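Local coordinates for 2-aminomuconic 6-semialdehyde dehydrogenase (Pseudomonas sp., PDB 7BZV), which catalyses the NAD+-dependent oxidation of 2-aminomuconate 6-semialdehyde to 2-aminomuconate in 2-aminophenol breakdown, working as a tetramer, at residues Lys18-Val23 with His207-Asn212; Phe110-Asp115 with Arg449-Pro454; His125-Asp128 with Tyr134-Asn137; Gly231-Gly236 with Ala458-Ile463; Leu379-Arg384 with Ile407-Asp412. All coordinates share one frame; numbering follows the deposited sequence. Where two conformers were deposited one is given.

Interaction 1 (Lys18-Val23 with His207-Asn212); sequences KTFQDV and HGFGPN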
# COMPACT_ATOMS: atom_id res chain seq x y z
N LYS B 18 -26.89 27.36 -33.79
CA LYS B 18 -27.43 27.81 -32.52
C LYS B 18 -26.31 28.29 -31.61
O LYS B 18 -25.36 27.55 -31.31
CB LYS B 18 -28.19 26.67 -31.84
CG LYS B 18 -29.44 27.01 -31.01
CD LYS B 18 -29.92 25.79 -30.15
CE LYS B 18 -30.63 26.27 -28.87
NZ LYS B 18 -31.02 25.16 -27.94
N THR B 19 -26.45 29.50 -31.10
CA THR B 19 -25.50 30.09 -30.18
C THR B 19 -26.23 30.74 -29.01
O THR B 19 -27.46 30.87 -28.99
CB THR B 19 -24.62 31.13 -30.89
OG1 THR B 19 -25.37 32.32 -31.15
CG2 THR B 19 -24.09 30.57 -32.18
N PHE B 20 -25.44 31.09 -27.99
CA PHE B 20 -25.96 31.74 -26.80
C PHE B 20 -24.89 32.63 -26.19
O PHE B 20 -23.69 32.47 -26.45
CB PHE B 20 -26.48 30.71 -25.78
CG PHE B 20 -25.43 29.74 -25.26
CD1 PHE B 20 -24.54 30.11 -24.25
CD2 PHE B 20 -25.35 28.45 -25.78
CE1 PHE B 20 -23.59 29.20 -23.76
CE2 PHE B 20 -24.40 27.55 -25.32
CZ PHE B 20 -23.51 27.92 -24.31
N GLN B 21 -25.32 33.56 -25.35
CA GLN B 21 -24.45 34.58 -24.82
C GLN B 21 -23.80 34.14 -23.51
O GLN B 21 -24.42 33.45 -22.70
CB GLN B 21 -25.22 35.87 -24.55
CG GLN B 21 -26.21 36.24 -25.62
CD GLN B 21 -26.86 37.58 -25.36
OE1 GLN B 21 -26.56 38.58 -26.02
NE2 GLN B 21 -27.74 37.62 -24.36
N ASP B 22 -22.56 34.59 -23.31
CA ASP B 22 -21.85 34.49 -22.03
C ASP B 22 -21.97 35.85 -21.36
O ASP B 22 -21.44 36.84 -21.85
CB ASP B 22 -20.39 34.12 -22.27
CG ASP B 22 -19.61 33.91 -21.00
OD1 ASP B 22 -20.16 33.97 -19.86
OD2 ASP B 22 -18.38 33.69 -21.15
N VAL B 23 -22.71 35.90 -20.25
CA VAL B 23 -23.00 37.14 -19.54
C VAL B 23 -22.14 37.19 -18.29
O VAL B 23 -22.07 36.20 -17.55
CB VAL B 23 -24.49 37.22 -19.16
CG1 VAL B 23 -24.76 38.46 -18.31
CG2 VAL B 23 -25.35 37.23 -20.44
N HIS B 207 -20.18 22.51 -26.22
CA HIS B 207 -20.88 23.48 -25.41
C HIS B 207 -22.40 23.26 -25.41
O HIS B 207 -22.98 22.69 -26.34
CB HIS B 207 -20.59 24.90 -25.89
CG HIS B 207 -19.22 25.38 -25.54
ND1 HIS B 207 -18.83 25.61 -24.24
CD2 HIS B 207 -18.15 25.69 -26.32
CE1 HIS B 207 -17.58 26.05 -24.23
NE2 HIS B 207 -17.15 26.10 -25.48
N GLY B 208 -23.03 23.72 -24.34
CA GLY B 208 -24.47 23.85 -24.34
C GLY B 208 -25.04 23.82 -22.93
O GLY B 208 -24.37 24.20 -21.97
N PHE B 209 -26.27 23.33 -22.85
CA PHE B 209 -27.03 23.24 -21.62
C PHE B 209 -27.12 21.78 -21.19
O PHE B 209 -26.38 20.92 -21.69
CB PHE B 209 -28.40 23.89 -21.83
CG PHE B 209 -28.30 25.26 -22.43
CD1 PHE B 209 -28.18 25.43 -23.80
CD2 PHE B 209 -28.32 26.38 -21.61
CE1 PHE B 209 -28.08 26.71 -24.36
CE2 PHE B 209 -28.22 27.66 -22.16
CZ PHE B 209 -28.10 27.82 -23.53
N GLY B 210 -28.01 21.49 -20.25
CA GLY B 210 -28.18 20.15 -19.76
C GLY B 210 -29.30 19.42 -20.48
O GLY B 210 -29.06 18.62 -21.39
N PRO B 211 -30.54 19.69 -20.06
CA PRO B 211 -31.69 19.03 -20.70
C PRO B 211 -31.79 19.42 -22.16
O PRO B 211 -31.63 20.59 -22.52
CB PRO B 211 -32.89 19.54 -19.89
CG PRO B 211 -32.44 20.90 -19.39
CD PRO B 211 -30.96 20.73 -19.10
N ASN B 212 -32.06 18.43 -23.00
CA ASN B 212 -32.23 18.63 -24.44
C ASN B 212 -31.04 19.35 -25.05
O ASN B 212 -31.19 20.13 -26.01
CB ASN B 212 -33.53 19.40 -24.75
CG ASN B 212 -34.77 18.72 -24.19
OD1 ASN B 212 -35.18 17.66 -24.66
ND2 ASN B 212 -35.38 19.33 -23.18
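Phe20, reaching across to Phe209 and Gly208, carries the meeting of strand 19-23 with the loop that follows strand 203-205. The chain enters at Lys18, whose NZ forms a salt bridge with Glu36, and continues through Thr19, whose CB points away from the loop. At Phe20 the direction reverses: CG sits between the backbone N and the carbonyl carbon (chi1 61°), and the ring is thrown toward His207-Asn212. There it slides past the ring of Phe209 in the opposite direction. Phe20 CD2 lies 3.5 Å from Phe209 CE1, and Phe20 CG is 3.7 Å from Phe209 CZ, which rides over one face of the Phe20 ring, displaced toward its rim. With centroids 4.7 Å apart and planes at 55°, the pair is neither a parallel stack nor a T-shape. One atom farther round the ring, Phe20 CE2 stands 3.8 Å from Gly208 CA, and more loosely Phe20 CZ touches His207 CB at 4.5 Å. In the aldehyde dehydrogenase fold strand 203-205, which this loop follows, runs parallel to strand 173-177 in the Rossmann-like NAD-binding domain, so the contact seats a small N-terminal sheet against that domain. Strand 19-23 is an outer strand of the small sheet, paired with strand 30-35 by backbone bonds such as those of Phe20 with Val34. His207 turns its imidazole away, NE2 bonding to Thr187. Beyond Phe20 the strand diverges from the loop; Asp22 is buried farther along, packing on Pro183.

Interaction 2 (Phe110-Asp115 with Arg449-Pro454); sequences FRNFAD and RDLRTP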
# COMPACT_ATOMS: atom_id res chain seq x y z
N PHE B 110 -3.21 18.86 -12.73
CA PHE B 110 -2.46 18.10 -13.71
C PHE B 110 -1.12 17.64 -13.17
O PHE B 110 -0.69 16.51 -13.44
CB PHE B 110 -2.29 18.93 -14.95
CG PHE B 110 -3.48 18.95 -15.84
CD1 PHE B 110 -3.78 17.85 -16.63
CD2 PHE B 110 -4.30 20.07 -15.91
CE1 PHE B 110 -4.87 17.87 -17.48
CE2 PHE B 110 -5.38 20.10 -16.78
CZ PHE B 110 -5.67 19.00 -17.57
N ARG B 111 -0.44 18.49 -12.39
CA ARG B 111 0.85 18.08 -11.82
C ARG B 111 0.68 16.98 -10.78
O ARG B 111 1.49 16.05 -10.71
CB ARG B 111 1.57 19.28 -11.20
CG ARG B 111 2.03 20.24 -12.25
CD ARG B 111 2.82 21.45 -11.76
NE ARG B 111 3.28 22.19 -12.92
CZ ARG B 111 3.37 23.53 -13.00
NH1 ARG B 111 3.04 24.29 -11.97
NH2 ARG B 111 3.81 24.08 -14.11
N ASN B 112 -0.32 17.10 -9.92
CA ASN B 112 -0.52 16.09 -8.88
C ASN B 112 -0.80 14.72 -9.49
O ASN B 112 -0.32 13.70 -8.99
CB ASN B 112 -1.67 16.50 -7.96
CG ASN B 112 -1.35 17.75 -7.08
OD1 ASN B 112 -2.21 18.21 -6.32
ND2 ASN B 112 -0.14 18.29 -7.19
N PHE B 113 -1.72 14.64 -10.46
CA PHE B 113 -2.00 13.33 -11.05
C PHE B 113 -0.85 12.84 -11.91
O PHE B 113 -0.71 11.63 -12.10
CB PHE B 113 -3.34 13.36 -11.83
CG PHE B 113 -4.51 13.27 -10.90
CD1 PHE B 113 -4.73 12.10 -10.21
CD2 PHE B 113 -5.29 14.38 -10.63
CE1 PHE B 113 -5.74 12.00 -9.28
CE2 PHE B 113 -6.32 14.30 -9.68
CZ PHE B 113 -6.54 13.11 -9.01
N ALA B 114 -0.02 13.74 -12.46
CA ALA B 114 1.19 13.24 -13.09
C ALA B 114 2.07 12.47 -12.09
O ALA B 114 2.58 11.39 -12.40
CB ALA B 114 1.95 14.41 -13.71
N ASP B 115 2.25 13.03 -10.88
CA ASP B 115 3.03 12.38 -9.84
C ASP B 115 2.40 11.05 -9.43
O ASP B 115 3.09 10.03 -9.30
CB ASP B 115 3.15 13.29 -8.59
CG ASP B 115 3.98 14.53 -8.82
OD1 ASP B 115 4.75 14.63 -9.80
OD2 ASP B 115 3.84 15.47 -8.02
N ARG B 449 -7.21 20.92 0.47
CA ARG B 449 -7.53 19.79 -0.42
C ARG B 449 -6.23 19.07 -0.80
O ARG B 449 -5.48 19.53 -1.66
CB ARG B 449 -8.28 20.29 -1.66
CG ARG B 449 -9.70 20.80 -1.42
CD ARG B 449 -10.65 19.60 -1.41
NE ARG B 449 -10.73 18.91 -2.70
CZ ARG B 449 -10.29 17.67 -2.98
NH1 ARG B 449 -9.67 16.87 -2.10
NH2 ARG B 449 -10.46 17.23 -4.20
N ASP B 450 -5.97 17.94 -0.13
CA ASP B 450 -4.82 17.09 -0.46
C ASP B 450 -5.23 16.16 -1.60
O ASP B 450 -5.99 15.21 -1.41
CB ASP B 450 -4.35 16.31 0.77
CG ASP B 450 -3.05 15.48 0.50
OD1 ASP B 450 -2.75 15.10 -0.65
OD2 ASP B 450 -2.31 15.21 1.45
N LEU B 451 -4.70 16.41 -2.78
CA LEU B 451 -5.21 15.73 -3.97
C LEU B 451 -4.87 14.25 -4.02
O LEU B 451 -5.27 13.56 -5.00
CB LEU B 451 -4.67 16.42 -5.23
CG LEU B 451 -5.17 17.86 -5.45
CD1 LEU B 451 -4.97 18.24 -6.92
CD2 LEU B 451 -6.61 18.09 -5.04
N ARG B 452 -4.11 13.76 -3.03
CA ARG B 452 -3.78 12.33 -2.92
C ARG B 452 -4.78 11.56 -2.06
O ARG B 452 -4.67 10.33 -1.96
CB ARG B 452 -2.37 12.12 -2.32
CG ARG B 452 -1.32 12.96 -3.07
CD ARG B 452 0.00 13.16 -2.32
NE ARG B 452 -0.16 13.85 -1.04
CZ ARG B 452 0.84 14.11 -0.20
NH1 ARG B 452 2.08 13.74 -0.52
NH2 ARG B 452 0.60 14.70 0.96
N THR B 453 -5.71 12.26 -1.42
CA THR B 453 -6.57 11.67 -0.42
C THR B 453 -7.97 11.47 -0.98
O THR B 453 -8.37 12.18 -1.91
CB THR B 453 -6.66 12.57 0.81
OG1 THR B 453 -7.46 13.72 0.46
CG2 THR B 453 -5.22 13.01 1.35
N PRO B 454 -8.77 10.57 -0.38
CA PRO B 454 -10.11 10.27 -0.93
C PRO B 454 -11.07 11.40 -0.64
O PRO B 454 -11.13 11.90 0.49
CB PRO B 454 -10.52 8.97 -0.20
CG PRO B 454 -9.70 8.97 1.11
CD PRO B 454 -8.39 9.67 0.74
O HOH W 1 -2.93 18.69 -3.24
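Leu451 leans on Asn112 where helix 95-119 passes a type I turn, Asp450 to Thr453, in the loop leading to strand 462-463; in aldehyde dehydrogenases this region probably borders the substrate entrance. The packed part is the crossing of these two side chains at about a right angle. Leu451 CG lies beside its backbone N (chi1 -66°), which brings the CD1 branch across the asparagine, 3.9 Å from Asn112 CB. The modelled approach of Asn112 OD1 to that methyl is too close to trust. Trp162 of helix 156-169 also packs on Leu451. Looser contact lies to one side, where Phe113 CZ stays 4.2 Å from Leu451 O. On the polar side a water joins the Asn112 side chain to the turn backbone: it donates to Arg449 O and accepts from Leu451 N at 2.9 Å, while its leg to Asn112 OD1 (3.2 Å) is long and less certain. The two segments share no direct hydrogen bond. The turn is braced from within. Asp450 OD1 takes the backbone N of Arg452, an Asx turn, and its syn lone pair also takes Arg452 NE at 2.9 Å, while NH2 binds OD2 in a side-on salt bridge. Arg452 NH1 reaches Ala118 O of the third subunit. Asp450 O is doubly held as well, by Thr453 N at 3.0 Å and, in the carbonyl plane, by Thr453 OG1 at 2.8 Å.

Interaction 3 (His125-Asp128 with Tyr134-Asn137); sequences HRLD and YALN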
# COMPACT_ATOMS: atom_id res chain seq x y z
N HIS B 125 -1.23 -10.15 -5.84
CA HIS B 125 -1.19 -11.18 -4.81
C HIS B 125 -0.75 -12.48 -5.44
O HIS B 125 -0.92 -12.73 -6.65
CB HIS B 125 -2.56 -11.40 -4.09
CG HIS B 125 -2.93 -10.30 -3.11
ND1 HIS B 125 -3.51 -9.12 -3.52
CD2 HIS B 125 -2.82 -10.22 -1.76
CE1 HIS B 125 -3.69 -8.33 -2.47
NE2 HIS B 125 -3.30 -8.98 -1.38
N ARG B 126 -0.19 -13.35 -4.61
CA ARG B 126 0.16 -14.70 -4.99
C ARG B 126 -0.80 -15.67 -4.34
O ARG B 126 -0.97 -15.64 -3.12
CB ARG B 126 1.60 -15.05 -4.59
CG ARG B 126 1.90 -16.53 -4.89
CD ARG B 126 3.31 -16.92 -4.50
NE ARG B 126 3.48 -18.35 -4.17
CZ ARG B 126 4.51 -19.06 -4.60
NH1 ARG B 126 5.41 -18.46 -5.36
NH2 ARG B 126 4.66 -20.33 -4.26
N LEU B 127 -1.37 -16.55 -5.12
CA LEU B 127 -2.29 -17.58 -4.64
C LEU B 127 -1.58 -18.94 -4.65
O LEU B 127 -1.13 -19.42 -5.70
CB LEU B 127 -3.53 -17.62 -5.54
CG LEU B 127 -4.66 -18.62 -5.31
CD1 LEU B 127 -5.32 -18.34 -3.99
CD2 LEU B 127 -5.65 -18.55 -6.47
N ASP B 128 -1.43 -19.55 -3.47
CA ASP B 128 -0.92 -20.92 -3.40
C ASP B 128 -2.02 -21.92 -3.73
O ASP B 128 -3.17 -21.77 -3.32
CB ASP B 128 -0.33 -21.24 -2.03
CG ASP B 128 0.57 -20.14 -1.47
OD1 ASP B 128 1.62 -19.87 -2.07
OD2 ASP B 128 0.22 -19.58 -0.40
N TYR B 134 1.08 -22.55 -8.08
CA TYR B 134 0.68 -21.26 -7.56
C TYR B 134 0.18 -20.42 -8.72
O TYR B 134 0.32 -20.78 -9.88
CB TYR B 134 1.80 -20.56 -6.79
CG TYR B 134 3.05 -20.17 -7.59
CD1 TYR B 134 4.06 -21.10 -7.83
CD2 TYR B 134 3.22 -18.89 -8.07
CE1 TYR B 134 5.22 -20.74 -8.52
CE2 TYR B 134 4.36 -18.52 -8.79
CZ TYR B 134 5.37 -19.45 -9.01
OH TYR B 134 6.52 -19.11 -9.70
N ALA B 135 -0.47 -19.32 -8.37
CA ALA B 135 -0.97 -18.40 -9.37
C ALA B 135 -0.51 -17.02 -8.99
O ALA B 135 -0.70 -16.57 -7.86
CB ALA B 135 -2.52 -18.40 -9.46
N LEU B 136 -0.02 -16.30 -9.98
CA LEU B 136 0.27 -14.90 -9.81
C LEU B 136 -0.91 -14.07 -10.31
O LEU B 136 -1.29 -14.19 -11.48
CB LEU B 136 1.52 -14.51 -10.59
CG LEU B 136 2.83 -15.27 -10.34
CD1 LEU B 136 3.83 -14.86 -11.41
CD2 LEU B 136 3.28 -14.91 -8.93
N ASN B 137 -1.40 -13.17 -9.45
CA ASN B 137 -2.51 -12.26 -9.73
C ASN B 137 -1.95 -10.86 -9.83
O ASN B 137 -1.32 -10.40 -8.88
CB ASN B 137 -3.55 -12.24 -8.59
CG ASN B 137 -4.35 -13.48 -8.51
OD1 ASN B 137 -5.40 -13.59 -9.15
ND2 ASN B 137 -3.89 -14.43 -7.71
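The guanidinium of Arg126 lies flat on the ring of Tyr134 across an antiparallel beta hairpin, over a ladder whose backbone groups pair in regular alternation. Leu127 and Ala135 form one hydrogen-bonded pair: Leu127 N to Ala135 O is 2.8 Å and nearly straight (175°), and Ala135 N donates to Leu127 O at 2.8 Å. His125 and Asn137 form the next, with Asn137 N 2.9 Å from His125 O and His125 N 3.1 Å from Asn137 O; the latter oxygen also accepts from Ser124 OG. Between them Arg126 faces Leu136 in a non-hydrogen-bonded pair, and the outward-turned Arg126 O is taken by Arg452 NH2 of the second subunit. On the face of Arg126, Asp128, Tyr134 and Leu136, the arginine chain extends from CG to NE and lays its guanidinium over the ring, planes 5° apart and CZ 3.8 Å from the centroid, a cation-pi stack. The guanidinium edge stays available for anions: NE donates to Asp128 OD1 in a 3.2 Å salt bridge, and NH1 pairs with Glu434 of the third subunit. The other carboxylate oxygen of that Glu434 meets Tyr134 OH, which fixes the stack from both partners. The opposite face carries His125, Leu127, Ala135 and Asn137; here Leu127 CB rests 4.1 Å from Ala135 CB, and Asn137 OD1 is satisfied by Asn480. This is the protruding oligomerisation arm of the family: strand 476-485 flanks strand 134-150 on the side away from strand 124-128, and helix 426-435 of the third subunit lies against Tyr134 and Leu136.

Interaction 4 (Gly231-Gly236 with Ala458-Ile463); sequences GESKTG and AGLSGI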
# COMPACT_ATOMS: atom_id res chain seq x y z
N GLY B 231 -22.34 18.71 -9.37
CA GLY B 231 -23.40 19.70 -9.40
C GLY B 231 -24.60 19.26 -8.56
O GLY B 231 -24.46 18.61 -7.54
N GLU B 232 -25.78 19.65 -9.05
CA GLU B 232 -27.03 19.46 -8.32
C GLU B 232 -27.33 17.97 -8.18
O GLU B 232 -27.33 17.23 -9.17
CB GLU B 232 -28.15 20.16 -9.10
CG GLU B 232 -29.46 20.34 -8.38
CD GLU B 232 -30.01 21.76 -8.56
OE1 GLU B 232 -30.59 22.27 -7.58
OE2 GLU B 232 -29.85 22.36 -9.65
N SER B 233 -27.64 17.55 -6.96
CA SER B 233 -27.90 16.13 -6.71
C SER B 233 -29.07 15.60 -7.55
O SER B 233 -29.03 14.46 -8.02
CB SER B 233 -28.18 15.92 -5.23
OG SER B 233 -28.38 14.56 -4.92
N LYS B 234 -30.12 16.38 -7.73
CA LYS B 234 -31.24 15.95 -8.56
C LYS B 234 -30.81 15.70 -10.00
O LYS B 234 -31.35 14.81 -10.67
CB LYS B 234 -32.35 17.01 -8.50
CG LYS B 234 -33.12 17.06 -7.17
CD LYS B 234 -32.23 17.21 -5.90
CE LYS B 234 -31.29 18.42 -5.93
NZ LYS B 234 -30.56 18.56 -4.63
N THR B 235 -29.87 16.50 -10.52
CA THR B 235 -29.32 16.25 -11.85
C THR B 235 -28.47 14.97 -11.85
O THR B 235 -28.51 14.19 -12.82
CB THR B 235 -28.51 17.47 -12.30
OG1 THR B 235 -29.38 18.60 -12.42
CG2 THR B 235 -27.81 17.21 -13.63
N GLY B 236 -27.74 14.72 -10.77
CA GLY B 236 -27.08 13.43 -10.60
C GLY B 236 -28.04 12.27 -10.73
O GLY B 236 -27.73 11.27 -11.39
N ALA B 458 -21.16 11.69 0.98
CA ALA B 458 -22.06 10.65 1.48
C ALA B 458 -23.52 11.01 1.18
O ALA B 458 -23.88 12.18 1.03
CB ALA B 458 -21.89 10.47 3.00
N GLY B 459 -24.36 9.98 1.13
CA GLY B 459 -25.80 10.21 0.97
C GLY B 459 -26.10 10.89 -0.34
O GLY B 459 -25.55 10.53 -1.40
N LEU B 460 -26.96 11.92 -0.29
CA LEU B 460 -27.29 12.69 -1.48
C LEU B 460 -26.10 13.49 -2.02
O LEU B 460 -26.19 14.00 -3.14
CB LEU B 460 -28.46 13.65 -1.20
CG LEU B 460 -29.78 12.96 -0.87
CD1 LEU B 460 -30.90 13.97 -0.50
CD2 LEU B 460 -30.23 12.04 -2.03
N SER B 461 -24.99 13.58 -1.28
CA SER B 461 -23.87 14.41 -1.72
C SER B 461 -22.93 13.70 -2.70
O SER B 461 -21.98 14.34 -3.16
CB SER B 461 -23.08 14.92 -0.50
OG SER B 461 -23.87 15.84 0.25
N GLY B 462 -23.13 12.44 -3.03
CA GLY B 462 -22.30 11.87 -4.06
C GLY B 462 -22.39 10.36 -4.11
O GLY B 462 -23.23 9.72 -3.47
N ILE B 463 -21.53 9.82 -4.96
CA ILE B 463 -21.29 8.40 -5.12
C ILE B 463 -19.81 8.28 -5.45
O ILE B 463 -19.32 8.93 -6.38
CB ILE B 463 -22.13 7.77 -6.26
CG1 ILE B 463 -23.63 7.78 -5.94
CG2 ILE B 463 -21.66 6.33 -6.50
CD1 ILE B 463 -24.49 7.13 -7.06
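Ser233 OG donates to Leu460 O at 2.9 Å, the hydrogen bond on which this contact rests. The hydroxyl arrives in the carbonyl plane on a lone pair, with a C=O...O angle of 134°. Its placement follows from the torsion: OG is trans to the helix nitrogen of its own residue (chi1 -177°), which directs it outward from the first turn of helix 233-244 and across to the other segment. Apolar contact is slight, Leu460 CB standing 3.8 Å from the same OG. Glu232 is the N-cap residue of that helix, and its carbonyl O receives Gly236 N at 3.0 Å. In relatives the start of the equivalent helix, in the Rossmann-like domain, lies near the NAD pyrophosphate, and the same is probable here. Leu460 belongs to a short 3-10 turn running into strand 462-463, which pairs antiparallel with strand 250-253; Ser461 OG, turned the other way, is bonded to Gly255 O and Gly416 N. Val247 and Gly246 of the second subunit pack on Ser233 and Leu460. The bond itself is between neutral groups, a hydroxyl and a peptide carbonyl; it gives the buried hydroxyl an acceptor and joins the 3-10 turn to the helix start.

Interaction 5 (Leu379-Arg384 with Ile407-Asp412); sequences LSDDAR and IRRAND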
# COMPACT_ATOMS: atom_id res chain seq x y z
N LEU B 379 -33.98 30.14 14.18
CA LEU B 379 -34.89 29.13 13.67
C LEU B 379 -34.58 27.76 14.25
O LEU B 379 -33.51 27.50 14.81
CB LEU B 379 -34.85 29.09 12.14
CG LEU B 379 -35.16 30.42 11.45
CD1 LEU B 379 -35.07 30.28 9.94
CD2 LEU B 379 -36.54 30.96 11.88
N SER B 380 -35.54 26.86 14.10
CA SER B 380 -35.36 25.49 14.52
C SER B 380 -34.52 24.74 13.49
O SER B 380 -34.33 25.18 12.35
CB SER B 380 -36.71 24.79 14.68
OG SER B 380 -37.06 24.19 13.45
N ASP B 381 -34.04 23.57 13.89
CA ASP B 381 -33.30 22.73 12.95
C ASP B 381 -34.17 22.24 11.81
O ASP B 381 -33.64 21.67 10.84
CB ASP B 381 -32.70 21.52 13.68
CG ASP B 381 -31.57 21.89 14.61
OD1 ASP B 381 -31.05 23.02 14.56
OD2 ASP B 381 -31.20 21.01 15.39
N ASP B 382 -35.49 22.42 11.90
CA ASP B 382 -36.40 21.88 10.89
C ASP B 382 -36.83 22.91 9.85
O ASP B 382 -37.43 22.52 8.84
CB ASP B 382 -37.66 21.29 11.56
CG ASP B 382 -37.34 20.08 12.41
OD1 ASP B 382 -36.70 19.15 11.89
OD2 ASP B 382 -37.71 20.06 13.61
N ALA B 383 -36.56 24.20 10.06
CA ALA B 383 -36.99 25.20 9.10
C ALA B 383 -36.35 24.92 7.75
O ALA B 383 -35.24 24.38 7.67
CB ALA B 383 -36.62 26.60 9.57
N ARG B 384 -37.04 25.34 6.68
CA ARG B 384 -36.60 24.98 5.34
C ARG B 384 -35.26 25.59 4.99
O ARG B 384 -34.39 24.93 4.39
CB ARG B 384 -37.64 25.43 4.31
CG ARG B 384 -38.95 24.69 4.35
CD ARG B 384 -39.83 25.12 3.16
NE ARG B 384 -39.13 24.89 1.90
CZ ARG B 384 -39.31 25.58 0.78
NH1 ARG B 384 -40.21 26.56 0.74
NH2 ARG B 384 -38.60 25.28 -0.30
N ILE B 407 -23.16 16.52 17.50
CA ILE B 407 -22.92 15.49 16.48
C ILE B 407 -24.25 15.09 15.84
O ILE B 407 -24.39 15.05 14.61
CB ILE B 407 -22.18 14.29 17.09
CG1 ILE B 407 -20.76 14.70 17.48
CG2 ILE B 407 -22.19 13.09 16.15
CD1 ILE B 407 -20.11 13.84 18.52
N ARG B 408 -25.26 14.83 16.68
CA ARG B 408 -26.56 14.43 16.15
C ARG B 408 -27.12 15.52 15.24
O ARG B 408 -27.59 15.23 14.13
CB ARG B 408 -27.53 14.13 17.30
CG ARG B 408 -29.01 14.03 16.88
CD ARG B 408 -29.95 13.76 18.07
NE ARG B 408 -30.05 14.88 19.02
CZ ARG B 408 -30.64 16.04 18.76
NH1 ARG B 408 -31.21 16.25 17.57
NH2 ARG B 408 -30.67 16.97 19.68
N ARG B 409 -27.06 16.77 15.67
CA ARG B 409 -27.63 17.84 14.86
C ARG B 409 -26.82 18.08 13.59
O ARG B 409 -27.39 18.38 12.54
CB ARG B 409 -27.72 19.12 15.70
CG ARG B 409 -28.63 18.96 16.95
CD ARG B 409 -28.57 20.19 17.87
NE ARG B 409 -29.12 21.38 17.21
CZ ARG B 409 -28.97 22.62 17.68
NH1 ARG B 409 -28.31 22.83 18.82
NH2 ARG B 409 -29.49 23.65 17.03
N ALA B 410 -25.50 17.98 13.68
CA ALA B 410 -24.68 18.16 12.48
C ALA B 410 -25.00 17.11 11.43
O ALA B 410 -25.06 17.41 10.23
CB ALA B 410 -23.20 18.09 12.87
N ASN B 411 -25.21 15.87 11.87
CA ASN B 411 -25.47 14.73 10.99
C ASN B 411 -26.94 14.60 10.58
O ASN B 411 -27.28 13.69 9.80
CB ASN B 411 -25.02 13.45 11.70
CG ASN B 411 -23.52 13.27 11.67
OD1 ASN B 411 -22.83 13.91 10.87
ND2 ASN B 411 -23.01 12.36 12.47
N ASP B 412 -27.80 15.45 11.12
CA ASP B 412 -29.24 15.42 10.83
C ASP B 412 -29.47 16.13 9.50
O ASP B 412 -29.90 17.27 9.42
CB ASP B 412 -30.01 16.05 11.98
CG ASP B 412 -31.49 16.27 11.66
OD1 ASP B 412 -32.11 15.44 10.95
OD2 ASP B 412 -32.05 17.29 12.08
O HOH W 2 -31.55 18.11 14.62
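The turn that leads from strand 374-377 to helix 384-387 is tied to helix 403-411 by a salt bridge between Asp381 and Arg409. Arg409 grips the carboxylate side-on, one nitrogen to each oxygen. Arg409 NE donates to Asp381 OD2 at 2.8 Å, on its syn lone pair, and Arg409 NH2 donates to Asp381 OD1 at 3.0 Å in an almost straight bond (174°). The two planes are 29° apart, close enough to coplanar for both bonds to form. A bend at chi3 (65°) curls the arginine so that its edge, not a face, meets the acid. The turn itself is a type I turn, Ser380 to Ala383, reinforced as an ST turn by Asp382 N donating to Ser380 OG at 2.8 Å. A water lies between two carboxylates, within hydrogen-bonding distance of both: 3.0 Å from Asp381 OD2 and 2.7 Å from Asp412 OD2. Arg409 NH1 also binds Glu405 and Pro399 O, NH2 also reaches Thr398 OG1, and Arg387 pairs with Asp412 and bonds Asp381 O. The two-bond grip of Arg409 probably keeps the carboxylate of Asp381 ionised, with Arg387 probably offsetting the charge of the neighbouring Asp412.

Interactions 2, 3 and 4 touch the second subunit, whereas 1 and 5 meet no other chain. Interactions 2 and 4 adjoin through the chain from Arg449 to Ile463, centres about 23 Å apart; interactions 2 and 3, the latter on the arm after helix 95-119, have centres about 31 Å apart. Interaction 1 borders the NAD-binding domain, within about 7 Å (nearest atoms) of interaction 4. Interaction 5, probably in the catalytic domain as in relatives, has its centre about 20 Å from that of interaction 4. A bound PEG lies about 4 Å from the side chain of Asn112, and one equally near that of Leu127. The subunit contacts around interactions 2, 3 and 4 are consistent with the tetramer being required for NAD+ binding.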